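Local coordinates for uncharacterized protein Rv3272 (Mycobacterium tuberculosis, PDB 5YX6) that probably acts as a family III CoA transferase in fatty acid metabolism, binding fatty acyl-CoAs of various chain lengths, palmitoyl-CoA most tightly, at residues I145-T157 against P166-S178. Numbering follows the deposited sequence.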
ATOM      1  N   ILE A 145       6.052 -15.338   0.592  1.00 28.93           N
ATOM      2  CA  ILE A 145       4.896 -14.793   1.282  1.00 37.21           C
ATOM      3  C   ILE A 145       5.256 -13.391   1.786  1.00 30.40           C
ATOM      4  O   ILE A 145       6.396 -12.959   1.625  1.00 31.30           O
ATOM      5  CB  ILE A 145       4.424 -15.707   2.428  1.00 38.30           C
ATOM      6  CG1 ILE A 145       5.560 -16.013   3.400  1.00 35.87           C
ATOM      7  CG2 ILE A 145       3.882 -17.002   1.869  1.00 37.02           C
ATOM      8  CD1 ILE A 145       5.053 -16.486   4.747  1.00 40.33           C
ATOM      9  N   ASP A 146       4.273 -12.681   2.331  1.00 29.65           N
ATOM     10  CA  ASP A 146       4.423 -11.290   2.789  1.00 30.87           C
ATOM     11  C   ASP A 146       5.689 -11.068   3.620  1.00 31.37           C
ATOM     12  O   ASP A 146       6.515 -10.203   3.314  1.00 28.81           O
ATOM     13  CB  ASP A 146       3.178 -10.871   3.597  1.00 31.88           C
ATOM     14  CG  ASP A 146       3.228  -9.411   4.079  1.00 43.17           C
ATOM     15  OD1 ASP A 146       3.911  -9.114   5.090  1.00 44.23           O
ATOM     16  OD2 ASP A 146       2.585  -8.551   3.429  1.00 40.35           O
ATOM     17  N   LEU A 147       5.825 -11.870   4.669  1.00 36.34           N
ATOM     18  CA  LEU A 147       6.887 -11.728   5.660  1.00 36.23           C
ATOM     19  C   LEU A 147       8.297 -11.802   5.048  1.00 31.03           C
ATOM     20  O   LEU A 147       9.180 -11.029   5.399  1.00 31.49           O
ATOM     21  CB  LEU A 147       6.697 -12.806   6.734  1.00 38.75           C
ATOM     22  CG  LEU A 147       7.580 -12.864   7.971  1.00 43.27           C
ATOM     23  CD1 LEU A 147       6.761 -13.412   9.135  1.00 46.06           C
ATOM     24  CD2 LEU A 147       8.774 -13.744   7.710  1.00 36.78           C
ATOM     25  N   VAL A 148       8.498 -12.731   4.124  1.00 27.13           N
ATOM     26  CA  VAL A 148       9.810 -12.937   3.531  1.00 26.02           C
ATOM     27  C   VAL A 148      10.109 -11.906   2.444  1.00 26.48           C
ATOM     28  O   VAL A 148      11.241 -11.449   2.307  1.00 25.50           O
ATOM     29  CB  VAL A 148       9.925 -14.367   2.952  1.00 26.81           C
ATOM     30  CG1 VAL A 148      11.243 -14.550   2.237  1.00 27.33           C
ATOM     31  CG2 VAL A 148       9.828 -15.370   4.069  1.00 32.14           C
ATOM     32  N   VAL A 149       9.097 -11.570   1.647  1.00 29.17           N
ATOM     33  CA  VAL A 149       9.236 -10.528   0.634  1.00 30.47           C
ATOM     34  C   VAL A 149       9.535  -9.159   1.273  1.00 26.87           C
ATOM     35  O   VAL A 149      10.390  -8.416   0.792  1.00 26.34           O
ATOM     36  CB  VAL A 149       7.962 -10.428  -0.244  1.00 30.83           C
ATOM     37  CG1 VAL A 149       8.026  -9.208  -1.165  1.00 25.63           C
ATOM     38  CG2 VAL A 149       7.760 -11.716  -1.030  1.00 29.33           C
ATOM     39  N   ALA A 150       8.833  -8.845   2.360  1.00 25.36           N
ATOM     40  CA  ALA A 150       9.057  -7.603   3.111  1.00 29.56           C
ATOM     41  C   ALA A 150      10.503  -7.479   3.593  1.00 30.00           C
ATOM     42  O   ALA A 150      11.128  -6.427   3.455  1.00 29.92           O
ATOM     43  CB  ALA A 150       8.107  -7.531   4.300  1.00 24.44           C
ATOM     44  N   ALA A 151      11.030  -8.569   4.148  1.00 31.31           N
ATOM     45  CA  ALA A 151      12.383  -8.594   4.694  1.00 30.43           C
ATOM     46  C   ALA A 151      13.433  -8.583   3.591  1.00 27.26           C
ATOM     47  O   ALA A 151      14.485  -7.978   3.728  1.00 32.31           O
ATOM     48  CB  ALA A 151      12.574  -9.815   5.596  1.00 30.28           C
ATOM     49  N   GLU A 152      13.156  -9.270   2.497  1.00 28.27           N
ATOM     50  CA  GLU A 152      14.113  -9.322   1.408  1.00 30.44           C
ATOM     51  C   GLU A 152      14.187  -7.958   0.693  1.00 33.18           C
ATOM     52  O   GLU A 152      15.231  -7.596   0.139  1.00 31.51           O
ATOM     53  CB  GLU A 152      13.762 -10.463   0.440  1.00 26.15           C
ATOM     54  CG  GLU A 152      14.830 -10.709  -0.615  1.00 29.96           C
ATOM     55  CD  GLU A 152      14.733 -12.076  -1.286  1.00 34.71           C
ATOM     56  OE1 GLU A 152      13.832 -12.876  -0.943  1.00 32.08           O
ATOM     57  OE2 GLU A 152      15.575 -12.352  -2.162  1.00 35.66           O
ATOM     58  N   ALA A 153      13.089  -7.200   0.730  1.00 28.09           N
ATOM     59  CA  ALA A 153      13.042  -5.853   0.133  1.00 28.03           C
ATOM     60  C   ALA A 153      13.539  -4.734   1.070  1.00 34.58           C
ATOM     61  O   ALA A 153      13.507  -3.550   0.712  1.00 31.64           O
ATOM     62  CB  ALA A 153      11.642  -5.540  -0.325  1.00 26.47           C
ATOM     63  N   GLY A 154      13.931  -5.091   2.287  1.00 26.16           N
ATOM     64  CA  GLY A 154      14.556  -4.115   3.160  1.00 29.83           C
ATOM     65  C   GLY A 154      13.731  -3.513   4.284  1.00 27.88           C
ATOM     66  O   GLY A 154      14.200  -2.602   4.962  1.00 29.20           O
ATOM     67  N   MET A 155      12.533  -4.038   4.520  1.00 27.24           N
ATOM     68  CA  MET A 155      11.595  -3.381   5.427  1.00 30.96           C
ATOM     69  C   MET A 155      11.897  -3.547   6.918  1.00 33.95           C
ATOM     70  O   MET A 155      11.158  -3.025   7.753  1.00 36.73           O
ATOM     71  CB  MET A 155      10.176  -3.869   5.148  1.00 27.42           C
ATOM     72  CG  MET A 155       9.626  -3.330   3.844  1.00 29.42           C
ATOM     73  SD  MET A 155       7.937  -3.848   3.521  1.00 32.80           S
ATOM     74  CE  MET A 155       7.470  -2.631   2.284  1.00 33.78           C
ATOM     75  N   THR A 156      12.991  -4.227   7.252  1.00 31.04           N
ATOM     76  CA  THR A 156      13.393  -4.371   8.649  1.00 35.02           C
ATOM     77  C   THR A 156      14.421  -3.306   9.022  1.00 36.19           C
ATOM     78  O   THR A 156      14.794  -3.184  10.188  1.00 41.08           O
ATOM     79  CB  THR A 156      13.992  -5.797   8.968  1.00 38.59           C
ATOM     80  OG1 THR A 156      15.268  -5.967   8.330  1.00 31.47           O
ATOM     81  CG2 THR A 156      13.051  -6.923   8.531  1.00 34.03           C
ATOM     82  N   THR A 157      14.874  -2.542   8.030  1.00 32.01           N
ATOM     83  CA  THR A 157      15.957  -1.578   8.225  1.00 33.66           C
ATOM     84  C   THR A 157      15.646  -0.510   9.284  1.00 40.19           C
ATOM     85  O   THR A 157      14.544   0.044   9.324  1.00 34.53           O
ATOM     86  CB  THR A 157      16.300  -0.857   6.893  1.00 37.93           C
ATOM     87  OG1 THR A 157      16.609  -1.824   5.880  1.00 37.15           O
ATOM     88  CG2 THR A 157      17.483   0.078   7.060  1.00 35.44           C
ATOM     89  N   PRO A 166      16.035  -8.672  13.875  1.00 37.52           N
ATOM     90  CA  PRO A 166      15.393  -7.787  12.897  1.00 34.53           C
ATOM     91  C   PRO A 166      13.915  -7.579  13.222  1.00 35.77           C
ATOM     92  O   PRO A 166      13.227  -8.512  13.650  1.00 31.77           O
ATOM     93  CB  PRO A 166      15.560  -8.537  11.571  1.00 34.66           C
ATOM     94  CG  PRO A 166      16.700  -9.472  11.793  1.00 33.82           C
ATOM     95  CD  PRO A 166      16.618  -9.865  13.238  1.00 36.78           C
ATOM     96  N   GLN A 167      13.443  -6.349  13.072  1.00 30.34           N
ATOM     97  CA  GLN A 167      12.049  -6.050  13.354  1.00 36.65           C
ATOM     98  C   GLN A 167      11.160  -6.521  12.214  1.00 37.48           C
ATOM     99  O   GLN A 167      11.299  -6.061  11.086  1.00 37.27           O
ATOM    100  CB  GLN A 167      11.849  -4.555  13.591  1.00 38.19           C
ATOM    101  CG  GLN A 167      10.415  -4.176  13.877  1.00 36.97           C
ATOM    102  CD  GLN A 167       9.961  -4.591  15.261  1.00 44.27           C
ATOM    103  OE1 GLN A 167       9.269  -5.603  15.419  1.00 46.52           O
ATOM    104  NE2 GLN A 167      10.348  -3.815  16.273  1.00 34.67           N
ATOM    105  N   ILE A 168      10.249  -7.438  12.518  1.00 39.39           N
ATOM    106  CA  ILE A 168       9.317  -7.952  11.529  1.00 36.34           C
ATOM    107  C   ILE A 168       7.975  -7.267  11.714  1.00 37.45           C
ATOM    108  O   ILE A 168       7.343  -7.431  12.753  1.00 36.59           O
ATOM    109  CB  ILE A 168       9.113  -9.473  11.667  1.00 39.96           C
ATOM    110  CG1 ILE A 168      10.439 -10.233  11.535  1.00 29.74           C
ATOM    111  CG2 ILE A 168       8.048  -9.952  10.678  1.00 42.16           C
ATOM    112  CD1 ILE A 168      10.989 -10.282  10.118  1.00 35.91           C
ATOM    113  N   ILE A 169       7.535  -6.502  10.717  1.00 34.89           N
ATOM    114  CA  ILE A 169       6.261  -5.802  10.823  1.00 31.87           C
ATOM    115  C   ILE A 169       5.124  -6.820  10.888  1.00 33.48           C
ATOM    116  O   ILE A 169       4.988  -7.656  10.006  1.00 41.67           O
ATOM    117  CB  ILE A 169       6.052  -4.822   9.652  1.00 34.18           C
ATOM    118  CG1 ILE A 169       7.094  -3.705   9.717  1.00 35.92           C
ATOM    119  CG2 ILE A 169       4.662  -4.219   9.700  1.00 28.78           C
ATOM    120  CD1 ILE A 169       7.267  -2.936   8.430  1.00 29.83           C
ATOM    121  N   PRO A 170       4.321  -6.761  11.956  1.00 35.79           N
ATOM    122  CA  PRO A 170       3.297  -7.766  12.257  1.00 33.24           C
ATOM    123  C   PRO A 170       1.959  -7.573  11.551  1.00 30.25           C
ATOM    124  O   PRO A 170       0.955  -8.089  12.036  1.00 36.63           O
ATOM    125  CB  PRO A 170       3.118  -7.628  13.770  1.00 32.16           C
ATOM    126  CG  PRO A 170       3.390  -6.188  14.036  1.00 32.60           C
ATOM    127  CD  PRO A 170       4.395  -5.727  13.007  1.00 32.13           C
ATOM    128  N   PHE A 171       1.912  -6.815  10.467  1.00 34.03           N
ATOM    129  CA  PHE A 171       0.726  -6.856   9.605  1.00 32.31           C
ATOM    130  C   PHE A 171       1.169  -6.995   8.151  1.00 33.74           C
ATOM    131  O   PHE A 171       2.343  -6.786   7.831  1.00 32.34           O
ATOM    132  CB  PHE A 171      -0.193  -5.638   9.816  1.00 30.02           C
ATOM    133  CG  PHE A 171       0.493  -4.308   9.683  1.00 30.89           C
ATOM    134  CD1 PHE A 171       0.591  -3.680   8.451  1.00 25.19           C
ATOM    135  CD2 PHE A 171       1.019  -3.675  10.801  1.00 29.06           C
ATOM    136  CE1 PHE A 171       1.223  -2.460   8.328  1.00 24.55           C
ATOM    137  CE2 PHE A 171       1.646  -2.450  10.687  1.00 28.60           C
ATOM    138  CZ  PHE A 171       1.747  -1.836   9.450  1.00 30.90           C
ATOM    139  N   GLN A 172       0.240  -7.398   7.289  1.00 34.16           N
ATOM    140  CA  GLN A 172       0.602  -7.849   5.950  1.00 35.19           C
ATOM    141  C   GLN A 172       0.511  -6.693   4.972  1.00 34.74           C
ATOM    142  O   GLN A 172      -0.390  -6.653   4.123  1.00 29.55           O
ATOM    143  CB  GLN A 172      -0.298  -9.003   5.490  1.00 32.80           C
ATOM    144  CG  GLN A 172      -0.083 -10.332   6.220  1.00 31.01           C
ATOM    145  CD  GLN A 172      -0.513 -10.277   7.677  1.00 36.31           C
ATOM    146  OE1 GLN A 172      -1.706 -10.209   7.979  1.00 41.29           O
ATOM    147  NE2 GLN A 172       0.458 -10.285   8.587  1.00 30.71           N
ATOM    148  N   LEU A 173       1.450  -5.759   5.085  1.00 33.02           N
ATOM    149  CA  LEU A 173       1.363  -4.533   4.313  1.00 36.71           C
ATOM    150  C   LEU A 173       1.677  -4.786   2.846  1.00 31.82           C
ATOM    151  O   LEU A 173       1.112  -4.137   1.971  1.00 32.78           O
ATOM    152  CB  LEU A 173       2.306  -3.462   4.868  1.00 31.67           C
ATOM    153  CG  LEU A 173       3.799  -3.662   4.612  1.00 35.82           C
ATOM    154  CD1 LEU A 173       4.516  -2.332   4.506  1.00 39.19           C
ATOM    155  CD2 LEU A 173       4.411  -4.515   5.706  1.00 41.29           C
ATOM    156  N   VAL A 174       2.558  -5.736   2.579  1.00 29.73           N
ATOM    157  CA  VAL A 174       2.982  -5.990   1.209  1.00 34.56           C
ATOM    158  C   VAL A 174       1.874  -6.677   0.406  1.00 32.53           C
ATOM    159  O   VAL A 174       1.642  -6.340  -0.756  1.00 34.04           O
ATOM    160  CB  VAL A 174       4.272  -6.827   1.180  1.00 33.85           C
ATOM    161  CG1 VAL A 174       4.579  -7.294  -0.230  1.00 37.69           C
ATOM    162  CG2 VAL A 174       5.425  -6.010   1.724  1.00 34.78           C
ATOM    163  N   ASP A 175       1.186  -7.621   1.040  1.00 35.76           N
ATOM    164  CA  ASP A 175      -0.006  -8.244   0.474  1.00 34.21           C
ATOM    165  C   ASP A 175      -1.090  -7.230   0.134  1.00 32.03           C
ATOM    166  O   ASP A 175      -1.564  -7.170  -0.992  1.00 33.85           O
ATOM    167  CB  ASP A 175      -0.594  -9.269   1.447  1.00 35.18           C
ATOM    168  CG  ASP A 175       0.107 -10.608   1.387  1.00 39.79           C
ATOM    169  OD1 ASP A 175       0.941 -10.800   0.483  1.00 39.42           O
ATOM    170  OD2 ASP A 175      -0.198 -11.479   2.234  1.00 43.03           O
ATOM    171  N   ASN A 176      -1.489  -6.435   1.119  1.00 33.62           N
ATOM    172  CA  ASN A 176      -2.622  -5.555   0.930  1.00 27.89           C
ATOM    173  C   ASN A 176      -2.287  -4.427  -0.036  1.00 29.85           C
ATOM    174  O   ASN A 176      -3.109  -4.082  -0.889  1.00 33.90           O
ATOM    175  CB  ASN A 176      -3.110  -5.029   2.277  1.00 27.86           C
ATOM    176  CG  ASN A 176      -3.702  -6.145   3.149  1.00 45.15           C
ATOM    177  OD1 ASN A 176      -4.516  -6.952   2.688  1.00 46.63           O
ATOM    178  ND2 ASN A 176      -3.281  -6.202   4.406  1.00 43.54           N
ATOM    179  N   ALA A 177      -1.072  -3.900   0.038  1.00 27.19           N
ATOM    180  CA  ALA A 177      -0.638  -2.906  -0.943  1.00 28.12           C
ATOM    181  C   ALA A 177      -0.573  -3.502  -2.348  1.00 28.50           C
ATOM    182  O   ALA A 177      -0.953  -2.845  -3.321  1.00 26.81           O
ATOM    183  CB  ALA A 177       0.716  -2.312  -0.560  1.00 29.64           C
ATOM    184  N   SER A 178      -0.110  -4.745  -2.460  1.00 28.57           N
ATOM    185  CA  SER A 178       0.001  -5.385  -3.772  1.00 25.84           C
ATOM    186  C   SER A 178      -1.366  -5.585  -4.400  1.00 24.64           C
ATOM    187  O   SER A 178      -1.530  -5.410  -5.599  1.00 26.75           O
ATOM    188  CB  SER A 178       0.723  -6.730  -3.677  1.00 28.41           C
ATOM    189  OG  SER A 178       2.097  -6.543  -3.389  1.00 34.53           O
TER
HETATM  190  O   HOH W   1       1.693 -13.864   1.838  1.00 36.82           O
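The carboxylate of Asp-146 and the amide of Gln-172 are turned 78° apart, and their side chains cross at about a right angle. Carboxylate carbon CG of Asp-146 lies 3.6 Å from CA of Gln-172, so the contact is with CA, CB and CG of the glutamine rather than its amide. Within 166-178, the Phe-171 ring takes CG2 of Ile-169 on one face, 3.6 Å above its plane and offset toward the rim. The side chain of Asp-146 leaves the backbone with CG trans to N, which carries OD2 into the first turn of the helix that starts at Leu-173. There Asp-175 N donates a nearly straight bond (2.9 Å, 164°) almost along the C-O axis of OD2, and Val-174 N adds a weak, bent one. The helix start would probably stabilise the negative charge of this buried carboxylate. Asp-175, the inferred nucleophile, is thus held through its backbone N, while one water accepts from Asp-146 N and donates to Asp-175 OD2. Beyond this polar end, Val-174 packs against both the helix 146-152 and Met-155: its CG1 meets Val-149 CG1, and its CG2 lies 4.0 Å from Ala-150 CB and 3.8 Å from Met-155 SD. The extended Met-155 chain meets Leu-173 tip to tip, CE to CD1 at 3.7 Å. Toward the start of 166-178, CD1 of Leu-147 meets CG2 of Ile-168, and CG2 of Thr-156 comes to 3.2 Å from Gln-167 O, its CB beside Pro-166 CB. A Schellman motif at Gly-154 ends helix 146-152, which meets the start of helix 173-196 at 94°. Met-206 of helix 206-213 packs on Asp-175, and Gln-217 of the second subunit hydrogen-bonds Gln-172 OE1 at the dimer interface. Both helices connect parallel strands 126-131 and 201-205, probably within the large Rossmann-fold domain.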